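PDB 1I9Z: inositol-1,4,5-trisphosphate 5-phosphatase 1 from Schizosaccharomyces pombe, which removes the 5-phosphate from soluble and lipid inositol phosphates, helping to control phosphoinositide levels in membrane trafficking and signalling. Local coordinates for residues F19-N33 with H306-V320. Residues are numbered along the deposited sequence; the frame is centred on the assembly and turned at random.
Sequences FSEHKNVKIFVASYN and HRPIYATYEANIVKV
Pro308 lays its CB on one face of the Tyr32 ring, 3.5 Å from Tyr32 CG, while at the ring's edge sit His306 O, near the plane, and a water bound by both Tyr32 OH and His306 O. With Tyr32 CG swung opposite its own backbone N (chi1 -160°), the ring lies alongside residues 306-308, where Pro308 meets its face. Cutting Tyr32 down to an alanine would probably leave Pro308 without its aromatic surface and the water without its hydroxyl partner. Next along, Asn33 CB stands over the centre of the His306 imidazole, 3.6 Å above its plane. At the far end of the pair, His22 carries Val318 CG1 on one ring face, a CH-pi contact, with Asn316 OD1 at its edge. Asn33 ND2 is hydrogen-bonded to Asp207 and His306 ND1 to Asp283. Their end of the pair borders the active site: the Asn33 side chain lies about 5 Å from the bound calcium ion, that of His306 about 5 Å from the inositol bisphosphate.

Strands 20-33 and 309-320 run antiparallel as inner neighbours in one of the two sheets of the DNase I-like fold, joining the catalytic domain's first strand to its last. Six reciprocal backbone pairs, from Glu21 with Lys319 to Ser31 with Ile309, hold them. Phe28 and Tyr310 rings lie almost parallel (9°) but slid apart, centroids 5.0 Å away. On the other face Ile27 CD1 packs on Ala315 CB at 3.7 Å. On the face of Asn24, polar side chains join in: Asn24 ND2 makes a weak 3.2 Å bond to Glu314 OE2, reinforced by a water bridging to Glu314 OE1.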
loop_
_atom_site.group_PDB
_atom_site.type_symbol
_atom_site.label_atom_id
_atom_site.label_comp_id
_atom_site.label_asym_id
_atom_site.label_seq_id
_atom_site.Cartn_x
_atom_site.Cartn_y
_atom_site.Cartn_z
ATOM N N PHE A 19 -0.375 16.204 -25.843
ATOM C CA PHE A 19 -1.519 15.299 -25.730
ATOM C C PHE A 19 -1.629 14.652 -24.339
ATOM O O PHE A 19 -2.310 13.649 -24.183
ATOM C CB PHE A 19 -1.446 14.217 -26.825
ATOM C CG PHE A 19 -0.133 13.476 -26.864
ATOM C CD1 PHE A 19 0.100 12.391 -26.018
ATOM C CD2 PHE A 19 0.877 13.866 -27.734
ATOM C CE1 PHE A 19 1.322 11.705 -26.042
ATOM C CE2 PHE A 19 2.106 13.188 -27.768
ATOM C CZ PHE A 19 2.325 12.104 -26.918
ATOM N N SER A 20 -0.971 15.259 -23.351
ATOM C CA SER A 20 -0.945 14.782 -21.972
ATOM C C SER A 20 -1.050 15.907 -20.966
ATOM O O SER A 20 -0.507 17.000 -21.172
ATOM C CB SER A 20 0.374 14.076 -21.654
ATOM O OG SER A 20 0.727 13.174 -22.653
ATOM N N GLU A 21 -1.720 15.609 -19.854
ATOM C CA GLU A 21 -1.875 16.529 -18.729
ATOM C C GLU A 21 -1.398 15.701 -17.522
ATOM O O GLU A 21 -1.713 14.510 -17.433
ATOM C CB GLU A 21 -3.339 16.904 -18.498
ATOM C CG GLU A 21 -3.990 17.724 -19.590
ATOM C CD GLU A 21 -5.520 17.661 -19.521
ATOM O OE1 GLU A 21 -6.120 16.746 -20.134
ATOM O OE2 GLU A 21 -6.125 18.521 -18.842
ATOM N N HIS A 22 -0.657 16.331 -16.614
ATOM C CA HIS A 22 -0.153 15.666 -15.424
ATOM C C HIS A 22 -0.746 16.349 -14.210
ATOM O O HIS A 22 -0.928 17.564 -14.219
ATOM C CB HIS A 22 1.372 15.712 -15.367
ATOM C CG HIS A 22 2.034 14.814 -16.365
ATOM N ND1 HIS A 22 2.063 15.088 -17.718
ATOM C CD2 HIS A 22 2.711 13.650 -16.206
ATOM C CE1 HIS A 22 2.731 14.137 -18.346
ATOM N NE2 HIS A 22 3.135 13.251 -17.450
ATOM N N LYS A 23 -1.081 15.550 -13.194
ATOM C CA LYS A 23 -1.674 16.013 -11.938
ATOM C C LYS A 23 -1.038 15.159 -10.779
ATOM O O LYS A 23 -0.627 14.035 -11.011
ATOM C CB LYS A 23 -3.206 15.794 -12.004
ATOM C CG LYS A 23 -3.975 16.039 -10.705
ATOM C CD LYS A 23 -5.520 16.018 -10.858
ATOM C CE LYS A 23 -6.245 15.498 -9.577
ATOM N NZ LYS A 23 -6.046 16.290 -8.309
ATOM N N ASN A 24 -0.913 15.716 -9.580
ATOM C CA ASN A 24 -0.391 14.971 -8.434
ATOM C C ASN A 24 -1.624 14.620 -7.577
ATOM O O ASN A 24 -2.457 15.469 -7.315
ATOM C CB ASN A 24 0.571 15.815 -7.589
ATOM C CG ASN A 24 2.045 15.389 -7.756
ATOM O OD1 ASN A 24 2.422 14.606 -8.669
ATOM N ND2 ASN A 24 2.898 15.918 -6.873
ATOM N N VAL A 25 -1.739 13.368 -7.178
ATOM C CA VAL A 25 -2.843 12.934 -6.324
ATOM C C VAL A 25 -2.207 12.554 -4.968
ATOM O O VAL A 25 -1.196 11.857 -4.966
ATOM C CB VAL A 25 -3.533 11.693 -6.956
ATOM C CG1 VAL A 25 -4.538 11.063 -5.959
ATOM C CG2 VAL A 25 -4.274 12.138 -8.275
ATOM N N LYS A 26 -2.784 13.012 -3.854
ATOM C CA LYS A 26 -2.275 12.696 -2.500
ATOM C C LYS A 26 -2.933 11.400 -1.999
ATOM O O LYS A 26 -4.161 11.276 -2.026
ATOM C CB LYS A 26 -2.638 13.809 -1.507
ATOM C CG LYS A 26 -1.963 15.174 -1.778
ATOM C CD LYS A 26 -2.689 16.251 -0.957
ATOM C CE LYS A 26 -1.886 17.588 -0.813
ATOM N NZ LYS A 26 -1.159 17.696 0.543
ATOM N N ILE A 27 -2.119 10.464 -1.523
ATOM C CA ILE A 27 -2.628 9.167 -1.096
ATOM C C ILE A 27 -2.189 8.856 0.324
ATOM O O ILE A 27 -1.012 8.992 0.665
ATOM C CB ILE A 27 -2.120 8.051 -2.018
ATOM C CG1 ILE A 27 -2.583 8.316 -3.458
ATOM C CG2 ILE A 27 -2.651 6.688 -1.477
ATOM C CD1 ILE A 27 -1.980 7.330 -4.523
ATOM N N PHE A 28 -3.131 8.468 1.155
ATOM C CA PHE A 28 -2.871 8.189 2.583
ATOM C C PHE A 28 -3.077 6.703 2.773
ATOM O O PHE A 28 -4.174 6.186 2.468
ATOM C CB PHE A 28 -3.885 8.940 3.457
ATOM C CG PHE A 28 -3.563 8.903 4.943
ATOM C CD1 PHE A 28 -2.889 9.995 5.553
ATOM C CD2 PHE A 28 -3.947 7.810 5.760
ATOM C CE1 PHE A 28 -2.601 10.008 6.923
ATOM C CE2 PHE A 28 -3.662 7.796 7.152
ATOM C CZ PHE A 28 -2.963 8.927 7.740
ATOM N N VAL A 29 -2.052 5.999 3.231
ATOM C CA VAL A 29 -2.105 4.562 3.399
ATOM C C VAL A 29 -1.993 4.269 4.873
ATOM O O VAL A 29 -1.081 4.739 5.541
ATOM C CB VAL A 29 -0.967 3.828 2.622
ATOM C CG1 VAL A 29 -1.003 2.267 2.906
ATOM C CG2 VAL A 29 -1.095 4.080 1.150
ATOM N N ALA A 30 -2.956 3.514 5.369
ATOM C CA ALA A 30 -3.074 3.212 6.775
ATOM C C ALA A 30 -3.244 1.723 7.030
ATOM O O ALA A 30 -4.047 1.070 6.380
ATOM C CB ALA A 30 -4.353 3.984 7.361
ATOM N N SER A 31 -2.550 1.236 8.058
ATOM C CA SER A 31 -2.563 -0.172 8.428
ATOM C C SER A 31 -2.751 -0.383 9.939
ATOM O O SER A 31 -2.126 0.328 10.778
ATOM C CB SER A 31 -1.243 -0.851 7.963
ATOM O OG SER A 31 -1.421 -2.241 8.017
ATOM N N TYR A 32 -3.562 -1.383 10.301
ATOM C CA TYR A 32 -3.804 -1.677 11.701
ATOM C C TYR A 32 -4.158 -3.124 11.988
ATOM O O TYR A 32 -5.156 -3.625 11.464
ATOM C CB TYR A 32 -4.940 -0.755 12.202
ATOM C CG TYR A 32 -5.073 -0.537 13.710
ATOM C CD1 TYR A 32 -4.199 -1.104 14.650
ATOM C CD2 TYR A 32 -6.074 0.335 14.196
ATOM C CE1 TYR A 32 -4.346 -0.810 16.058
ATOM C CE2 TYR A 32 -6.206 0.616 15.538
ATOM C CZ TYR A 32 -5.354 0.043 16.458
ATOM O OH TYR A 32 -5.535 0.291 17.823
ATOM N N ASN A 33 -3.305 -3.840 12.726
ATOM C CA ASN A 33 -3.635 -5.191 13.173
ATOM C C ASN A 33 -4.418 -4.904 14.478
ATOM O O ASN A 33 -3.862 -4.463 15.496
ATOM C CB ASN A 33 -2.386 -6.024 13.574
ATOM C CG ASN A 33 -2.777 -7.364 14.067
ATOM O OD1 ASN A 33 -3.696 -7.478 14.893
ATOM N ND2 ASN A 33 -2.078 -8.432 13.612
ATOM N N HIS A 306 -0.964 -4.151 18.868
ATOM C CA HIS A 306 -0.111 -3.477 17.871
ATOM C C HIS A 306 -0.479 -2.003 17.810
ATOM O O HIS A 306 -1.635 -1.627 18.078
ATOM C CB HIS A 306 -0.362 -3.941 16.425
ATOM C CG HIS A 306 0.055 -5.343 16.158
ATOM N ND1 HIS A 306 0.970 -5.677 15.174
ATOM C CD2 HIS A 306 -0.385 -6.506 16.681
ATOM C CE1 HIS A 306 1.062 -7.000 15.100
ATOM N NE2 HIS A 306 0.244 -7.527 16.006
ATOM N N ARG A 307 0.483 -1.154 17.456
ATOM C CA ARG A 307 0.133 0.256 17.129
ATOM C C ARG A 307 -0.155 0.317 15.663
ATOM O O ARG A 307 0.430 -0.460 14.885
ATOM C CB ARG A 307 1.298 1.223 17.324
ATOM C CG ARG A 307 1.727 1.324 18.777
ATOM C CD ARG A 307 0.816 2.451 19.538
ATOM N NE ARG A 307 1.290 2.425 20.907
ATOM C CZ ARG A 307 0.832 1.650 21.878
ATOM N NH1 ARG A 307 -0.224 0.826 21.730
ATOM N NH2 ARG A 307 1.584 1.532 22.991
ATOM N N PRO A 308 -1.084 1.196 15.239
ATOM C CA PRO A 308 -1.425 1.379 13.840
ATOM C C PRO A 308 -0.301 2.234 13.227
ATOM O O PRO A 308 0.464 2.919 13.979
ATOM C CB PRO A 308 -2.790 2.149 13.867
ATOM C CG PRO A 308 -2.779 2.854 15.197
ATOM C CD PRO A 308 -1.853 2.082 16.150
ATOM N N ILE A 309 -0.170 2.180 11.898
ATOM C CA ILE A 309 0.852 2.988 11.202
ATOM C C ILE A 309 0.231 3.618 9.946
ATOM O O ILE A 309 -0.913 3.284 9.545
ATOM C CB ILE A 309 2.063 2.124 10.735
ATOM C CG1 ILE A 309 1.586 0.985 9.834
ATOM C CG2 ILE A 309 2.774 1.536 11.945
ATOM C CD1 ILE A 309 2.749 0.249 9.051
ATOM N N TYR A 310 0.924 4.590 9.360
ATOM C CA TYR A 310 0.459 5.148 8.102
ATOM C C TYR A 310 1.653 5.640 7.293
ATOM O O TYR A 310 2.764 5.826 7.843
ATOM C CB TYR A 310 -0.558 6.308 8.296
ATOM C CG TYR A 310 0.074 7.572 8.869
ATOM C CD1 TYR A 310 0.606 8.546 8.015
ATOM C CD2 TYR A 310 0.211 7.735 10.226
ATOM C CE1 TYR A 310 1.253 9.685 8.520
ATOM C CE2 TYR A 310 0.898 8.863 10.758
ATOM C CZ TYR A 310 1.391 9.816 9.911
ATOM O OH TYR A 310 1.984 10.953 10.432
ATOM N N ALA A 311 1.420 5.866 6.002
ATOM C CA ALA A 311 2.441 6.433 5.137
ATOM C C ALA A 311 1.675 7.361 4.201
ATOM O O ALA A 311 0.477 7.105 3.907
ATOM C CB ALA A 311 3.168 5.306 4.317
ATOM N N THR A 312 2.336 8.443 3.740
ATOM C CA THR A 312 1.693 9.335 2.780
ATOM C C THR A 312 2.530 9.410 1.496
ATOM O O THR A 312 3.779 9.258 1.519
ATOM C CB THR A 312 1.512 10.752 3.357
ATOM O OG1 THR A 312 2.777 11.234 3.836
ATOM C CG2 THR A 312 0.528 10.734 4.479
ATOM N N TYR A 313 1.848 9.631 0.386
ATOM C CA TYR A 313 2.507 9.726 -0.926
ATOM C C TYR A 313 1.853 10.762 -1.826
ATOM O O TYR A 313 0.684 11.154 -1.622
ATOM C CB TYR A 313 2.383 8.422 -1.706
ATOM C CG TYR A 313 2.913 7.207 -0.993
ATOM C CD1 TYR A 313 2.084 6.395 -0.209
ATOM C CD2 TYR A 313 4.264 6.898 -1.072
ATOM C CE1 TYR A 313 2.601 5.281 0.503
ATOM C CE2 TYR A 313 4.813 5.788 -0.370
ATOM C CZ TYR A 313 3.964 4.986 0.424
ATOM O OH TYR A 313 4.458 3.918 1.091
ATOM N N GLU A 314 2.635 11.214 -2.804
ATOM C CA GLU A 314 2.106 12.057 -3.859
ATOM C C GLU A 314 2.278 11.155 -5.042
ATOM O O GLU A 314 3.339 10.555 -5.192
ATOM C CB GLU A 314 2.914 13.325 -4.072
ATOM C CG GLU A 314 2.523 14.417 -3.122
ATOM C CD GLU A 314 3.216 15.726 -3.474
ATOM O OE1 GLU A 314 4.470 15.793 -3.409
ATOM O OE2 GLU A 314 2.491 16.669 -3.827
ATOM N N ALA A 315 1.258 11.057 -5.896
ATOM C CA ALA A 315 1.341 10.173 -7.040
ATOM C C ALA A 315 1.034 10.999 -8.278
ATOM O O ALA A 315 -0.041 11.605 -8.368
ATOM C CB ALA A 315 0.313 9.032 -6.904
ATOM N N ASN A 316 2.011 11.064 -9.182
ATOM C CA ASN A 316 1.848 11.798 -10.408
ATOM C C ASN A 316 1.008 10.959 -11.337
ATOM O O ASN A 316 1.337 9.806 -11.620
ATOM C CB ASN A 316 3.204 12.092 -11.059
ATOM C CG ASN A 316 3.041 12.991 -12.290
ATOM O OD1 ASN A 316 3.071 12.527 -13.432
ATOM N ND2 ASN A 316 2.804 14.281 -12.048
ATOM N N ILE A 317 -0.065 11.572 -11.810
ATOM C CA ILE A 317 -1.075 10.979 -12.685
ATOM C C ILE A 317 -1.002 11.605 -14.074
ATOM O O ILE A 317 -0.712 12.781 -14.193
ATOM C CB ILE A 317 -2.524 11.249 -12.043
ATOM C CG1 ILE A 317 -2.962 9.986 -11.321
ATOM C CG2 ILE A 317 -3.620 11.703 -13.083
ATOM C CD1 ILE A 317 -1.904 9.367 -10.559
ATOM N N VAL A 318 -1.264 10.813 -15.100
ATOM C CA VAL A 318 -1.262 11.357 -16.462
ATOM C C VAL A 318 -2.577 11.081 -17.156
ATOM O O VAL A 318 -3.093 9.976 -17.091
ATOM C CB VAL A 318 -0.150 10.738 -17.323
ATOM C CG1 VAL A 318 -0.082 11.434 -18.703
ATOM C CG2 VAL A 318 1.179 10.858 -16.574
ATOM N N LYS A 319 -3.116 12.091 -17.825
ATOM C CA LYS A 319 -4.330 11.901 -18.581
ATOM C C LYS A 319 -3.928 12.172 -20.046
ATOM O O LYS A 319 -3.520 13.289 -20.396
ATOM C CB LYS A 319 -5.402 12.879 -18.119
ATOM C CG LYS A 319 -6.666 12.772 -18.961
ATOM C CD LYS A 319 -7.673 13.828 -18.503
ATOM C CE LYS A 319 -8.970 13.838 -19.324
ATOM N NZ LYS A 319 -9.945 14.776 -18.677
ATOM N N VAL A 320 -4.037 11.141 -20.870
ATOM C CA VAL A 320 -3.657 11.194 -22.277
ATOM C C VAL A 320 -4.863 11.348 -23.204
ATOM O O VAL A 320 -5.810 10.598 -23.090
ATOM C CB VAL A 320 -2.940 9.895 -22.692
ATOM C CG1 VAL A 320 -2.481 9.986 -24.159
ATOM C CG2 VAL A 320 -1.727 9.634 -21.770
HETATM O O HOH W 1 -5.007 14.947 -21.824
HETATM O O HOH W 2 5.607 15.177 -5.735
HETATM O O HOH W 3 -3.434 -0.264 19.348
HETATM O O HOH W 4 -0.872 -2.392 13.376
#